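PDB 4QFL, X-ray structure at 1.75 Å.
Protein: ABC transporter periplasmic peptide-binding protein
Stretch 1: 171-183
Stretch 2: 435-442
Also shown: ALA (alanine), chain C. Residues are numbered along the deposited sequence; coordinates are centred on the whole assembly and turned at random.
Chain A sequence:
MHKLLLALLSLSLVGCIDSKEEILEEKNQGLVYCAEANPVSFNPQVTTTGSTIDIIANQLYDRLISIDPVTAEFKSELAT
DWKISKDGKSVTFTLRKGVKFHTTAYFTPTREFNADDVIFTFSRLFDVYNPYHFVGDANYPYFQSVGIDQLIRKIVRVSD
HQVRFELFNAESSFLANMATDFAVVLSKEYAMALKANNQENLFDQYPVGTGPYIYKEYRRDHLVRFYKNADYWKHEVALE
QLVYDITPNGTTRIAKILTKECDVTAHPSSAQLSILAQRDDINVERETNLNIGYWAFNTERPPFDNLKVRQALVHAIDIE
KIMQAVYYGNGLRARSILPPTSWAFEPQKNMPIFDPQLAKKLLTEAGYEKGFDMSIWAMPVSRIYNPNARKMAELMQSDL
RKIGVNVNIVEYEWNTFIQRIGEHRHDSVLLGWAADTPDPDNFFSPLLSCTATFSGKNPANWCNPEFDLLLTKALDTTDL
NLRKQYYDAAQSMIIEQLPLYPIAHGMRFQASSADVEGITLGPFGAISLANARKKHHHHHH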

# COMPACT_ATOMS: atom_id res chain seq x y z
N GLU A 171 19.01 -0.17 -10.38
CA GLU A 171 18.14 0.59 -9.49
C GLU A 171 18.38 0.01 -8.12
O GLU A 171 18.21 -1.19 -7.92
CB GLU A 171 16.66 0.43 -9.87
CG GLU A 171 16.23 1.19 -11.12
CD GLU A 171 14.72 1.34 -11.26
OE1 GLU A 171 14.27 1.96 -12.26
OE2 GLU A 171 13.97 0.86 -10.38
N SER A 172 18.77 0.84 -7.16
CA SER A 172 19.12 0.34 -5.85
C SER A 172 17.91 -0.09 -5.05
O SER A 172 18.04 -0.66 -3.98
CB SER A 172 19.95 1.36 -5.07
OG SER A 172 19.32 2.63 -5.05
N SER A 173 16.72 0.17 -5.58
CA SER A 173 15.49 -0.18 -4.87
C SER A 173 14.96 -1.50 -5.36
O SER A 173 13.92 -1.97 -4.90
CB SER A 173 14.42 0.90 -5.09
OG SER A 173 14.16 1.06 -6.47
N PHE A 174 15.66 -2.13 -6.29
CA PHE A 174 15.09 -3.27 -7.00
C PHE A 174 14.68 -4.45 -6.10
O PHE A 174 13.52 -4.88 -6.11
CB PHE A 174 16.04 -3.73 -8.10
CG PHE A 174 15.55 -4.93 -8.83
CD1 PHE A 174 14.57 -4.81 -9.80
CD2 PHE A 174 16.04 -6.20 -8.52
CE1 PHE A 174 14.10 -5.93 -10.46
CE2 PHE A 174 15.57 -7.31 -9.17
CZ PHE A 174 14.60 -7.18 -10.14
N LEU A 175 15.61 -4.99 -5.32
CA LEU A 175 15.25 -6.06 -4.40
C LEU A 175 14.11 -5.65 -3.45
O LEU A 175 13.23 -6.46 -3.15
CB LEU A 175 16.45 -6.55 -3.59
CG LEU A 175 17.40 -7.52 -4.30
CD1 LEU A 175 18.37 -8.09 -3.30
CD2 LEU A 175 16.60 -8.63 -4.93
N ALA A 176 14.13 -4.41 -2.98
CA ALA A 176 13.07 -3.94 -2.08
C ALA A 176 11.73 -4.11 -2.77
O ALA A 176 10.77 -4.62 -2.19
CB ALA A 176 13.28 -2.48 -1.68
N ASN A 177 11.67 -3.72 -4.04
CA ASN A 177 10.46 -3.88 -4.82
C ASN A 177 10.08 -5.34 -5.05
O ASN A 177 8.90 -5.67 -5.12
CB ASN A 177 10.56 -3.13 -6.15
CG ASN A 177 10.58 -1.64 -5.97
OD1 ASN A 177 9.87 -1.09 -5.14
ND2 ASN A 177 11.39 -0.96 -6.76
N MET A 178 11.08 -6.21 -5.16
CA MET A 178 10.82 -7.65 -5.29
C MET A 178 10.39 -8.30 -3.97
O MET A 178 9.94 -9.45 -3.95
CB MET A 178 12.03 -8.39 -5.88
CG MET A 178 12.41 -7.95 -7.29
SD MET A 178 11.11 -8.26 -8.48
CE MET A 178 11.05 -10.05 -8.42
N ALA A 179 10.51 -7.56 -2.87
CA ALA A 179 10.10 -8.08 -1.58
C ALA A 179 8.77 -7.48 -1.13
O ALA A 179 8.37 -7.65 0.01
CB ALA A 179 11.18 -7.82 -0.53
N THR A 180 8.09 -6.76 -2.02
CA THR A 180 6.80 -6.18 -1.66
C THR A 180 5.71 -7.24 -1.76
O THR A 180 5.90 -8.28 -2.39
CB THR A 180 6.44 -4.96 -2.53
OG1 THR A 180 6.31 -5.36 -3.90
CG2 THR A 180 7.50 -3.88 -2.41
N ASP A 181 4.58 -6.96 -1.12
CA ASP A 181 3.42 -7.85 -1.16
C ASP A 181 2.84 -8.03 -2.57
O ASP A 181 2.02 -8.92 -2.80
CB ASP A 181 2.32 -7.32 -0.25
CG ASP A 181 2.74 -7.27 1.21
OD1 ASP A 181 3.16 -8.31 1.75
OD2 ASP A 181 2.66 -6.17 1.79
N PHE A 182 3.25 -7.17 -3.50
CA PHE A 182 2.76 -7.24 -4.87
C PHE A 182 3.56 -8.26 -5.68
O PHE A 182 3.10 -8.73 -6.73
CB PHE A 182 2.84 -5.86 -5.53
CG PHE A 182 2.36 -4.74 -4.63
CD1 PHE A 182 1.02 -4.63 -4.30
CD2 PHE A 182 3.25 -3.82 -4.11
CE1 PHE A 182 0.59 -3.63 -3.47
CE2 PHE A 182 2.81 -2.81 -3.28
CZ PHE A 182 1.49 -2.71 -2.97
N ALA A 183 4.74 -8.62 -5.18
CA ALA A 183 5.69 -9.44 -5.93
C ALA A 183 5.55 -10.93 -5.66
O ALA A 183 6.54 -11.66 -5.57
CB ALA A 183 7.10 -8.98 -5.62
N ALA A 435 3.73 2.46 3.92
CA ALA A 435 4.91 1.96 3.24
C ALA A 435 4.94 0.44 3.08
O ALA A 435 4.55 -0.30 3.99
CB ALA A 435 6.17 2.44 3.95
N ASP A 436 5.40 -0.02 1.91
CA ASP A 436 5.51 -1.45 1.62
C ASP A 436 6.87 -1.99 2.04
O ASP A 436 7.03 -3.18 2.30
CB ASP A 436 5.28 -1.71 0.13
CG ASP A 436 4.09 -0.95 -0.44
OD1 ASP A 436 2.93 -1.26 -0.07
OD2 ASP A 436 4.31 -0.05 -1.28
N THR A 437 7.86 -1.11 2.10
CA THR A 437 9.22 -1.49 2.50
C THR A 437 9.82 -0.33 3.28
O THR A 437 9.25 0.75 3.32
CB THR A 437 10.11 -1.77 1.27
OG1 THR A 437 10.48 -0.53 0.67
CG2 THR A 437 9.38 -2.62 0.25
N PRO A 438 10.97 -0.56 3.92
CA PRO A 438 11.70 0.52 4.60
C PRO A 438 12.70 1.24 3.66
O PRO A 438 13.51 2.06 4.10
CB PRO A 438 12.41 -0.21 5.72
CG PRO A 438 12.71 -1.53 5.14
CD PRO A 438 11.58 -1.87 4.21
N ASP A 439 12.63 0.93 2.36
CA ASP A 439 13.39 1.71 1.39
C ASP A 439 12.65 3.00 1.08
O ASP A 439 11.52 2.96 0.60
CB ASP A 439 13.65 0.91 0.11
CG ASP A 439 14.66 1.59 -0.78
OD1 ASP A 439 14.33 2.65 -1.32
OD2 ASP A 439 15.79 1.09 -0.92
N PRO A 440 13.28 4.15 1.36
CA PRO A 440 12.68 5.49 1.21
C PRO A 440 12.10 5.76 -0.18
O PRO A 440 11.19 6.57 -0.33
CB PRO A 440 13.86 6.44 1.49
CG PRO A 440 14.78 5.65 2.34
CD PRO A 440 14.67 4.23 1.85
N ASP A 441 12.61 5.10 -1.20
CA ASP A 441 12.07 5.30 -2.53
C ASP A 441 10.59 4.96 -2.57
O ASP A 441 9.85 5.44 -3.43
CB ASP A 441 12.80 4.45 -3.56
CG ASP A 441 12.14 4.51 -4.91
OD1 ASP A 441 12.34 5.52 -5.61
OD2 ASP A 441 11.40 3.56 -5.27
N ASN A 442 10.17 4.12 -1.63
CA ASN A 442 8.77 3.67 -1.57
C ASN A 442 7.78 4.79 -1.22
O ASN A 442 6.58 4.68 -1.48
CB ASN A 442 8.64 2.47 -0.61
CG ASN A 442 7.26 1.81 -0.69
OD1 ASN A 442 6.92 1.13 -1.67
ND2 ASN A 442 6.47 1.99 0.35
N ALA C . 1.16 0.95 0.07
CA ALA C . -0.23 0.63 -0.22
C ALA C . -1.16 1.68 0.37
O ALA C . -0.84 2.30 1.39
CB ALA C . -0.58 -0.77 0.32
O HOH W 1 11.90 2.16 -7.20
O HOH W 2 10.53 -0.25 -1.99
O HOH W 3 10.21 1.69 -3.79
O HOH W 4 8.51 -6.04 2.22
O HOH W 5 4.84 -5.10 1.08
O HOH W 6 2.24 -3.25 1.55

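The two stretches, at least 254 residues apart in sequence wherever they touch, meet without a direct hydrogen bond; apolar contacts and bridging water hold them side by side. Stretch 1 opens with a type I turn from Glu 171 to Phe 174, runs through a short helix, and closes with a second type I turn from Thr 180 to Ala 183. Stretch 2 is an irregular strip whose backbone comes near at two points: the CA atoms of Ala 176 and Thr 437 lie 6.5 Å apart, those of Thr 180 and Asp 436 5.9 Å.

Alanine suits the first approach because its methyl group takes little room. Ala 176 points toward stretch 2, and its CB rests 3.9 Å from CB of Asp 439, while its carbonyl O lies 3.4 Å from CG2 of Thr 437. That same carbonyl accepts the hydrogen bond from Ala 179 N.

The two threonines show how a branched side chain can serve two chemistries. Thr 180, in the p rotamer, donates from OG1 to Asn 177 O (2.9 Å), which leaves CG2 to meet CG2 of Thr 437 at 3.5 Å and CB of Asp 436 at 4.0 Å. Thr 437 is also p: its OG1 accepts from Asp 439 N (3.1 Å) and its methyl packs against stretch 1.

Asp 439 orders stretch 2 from within, while Asp 441 reaches stretch 1 through water. Asp 439, with chi1 t, uses OD1 to accept from Asp 441 N at 3.0 Å, as its backbone O accepts from Asn 442 N at 2.9 Å. Asp 441, also t, sends OD2 to within 3.9 Å of Ser 173 OG, too far for direct bonding, and water 1 fills the gap, 2.6 Å from Ser 173 OG and 2.4 Å from Asp 441 OD2. Asn 177, in the m rotamer, points sideways at CB but its end comes nearer; ND2 donates to water 1, and OD1 accepts from water 3, which also donates to Asp 441 OD2. An amide, offering both donor and acceptor, suits this wet seam.

At the far end, water 4 donates to both Ala 179 O and Asp 436 O, joining the two backbones. Asp 436 adopts m, and its OD1 accepts from N of the bound alanine at 2.8 Å, pairing a carboxylate with the amino group of a ligand in this peptide-binding protein. The m rotamer of Phe 182 brings ring atom CZ to 3.5 Å from OD1 of Asp 436, while the ligand CB lies at the ring edge.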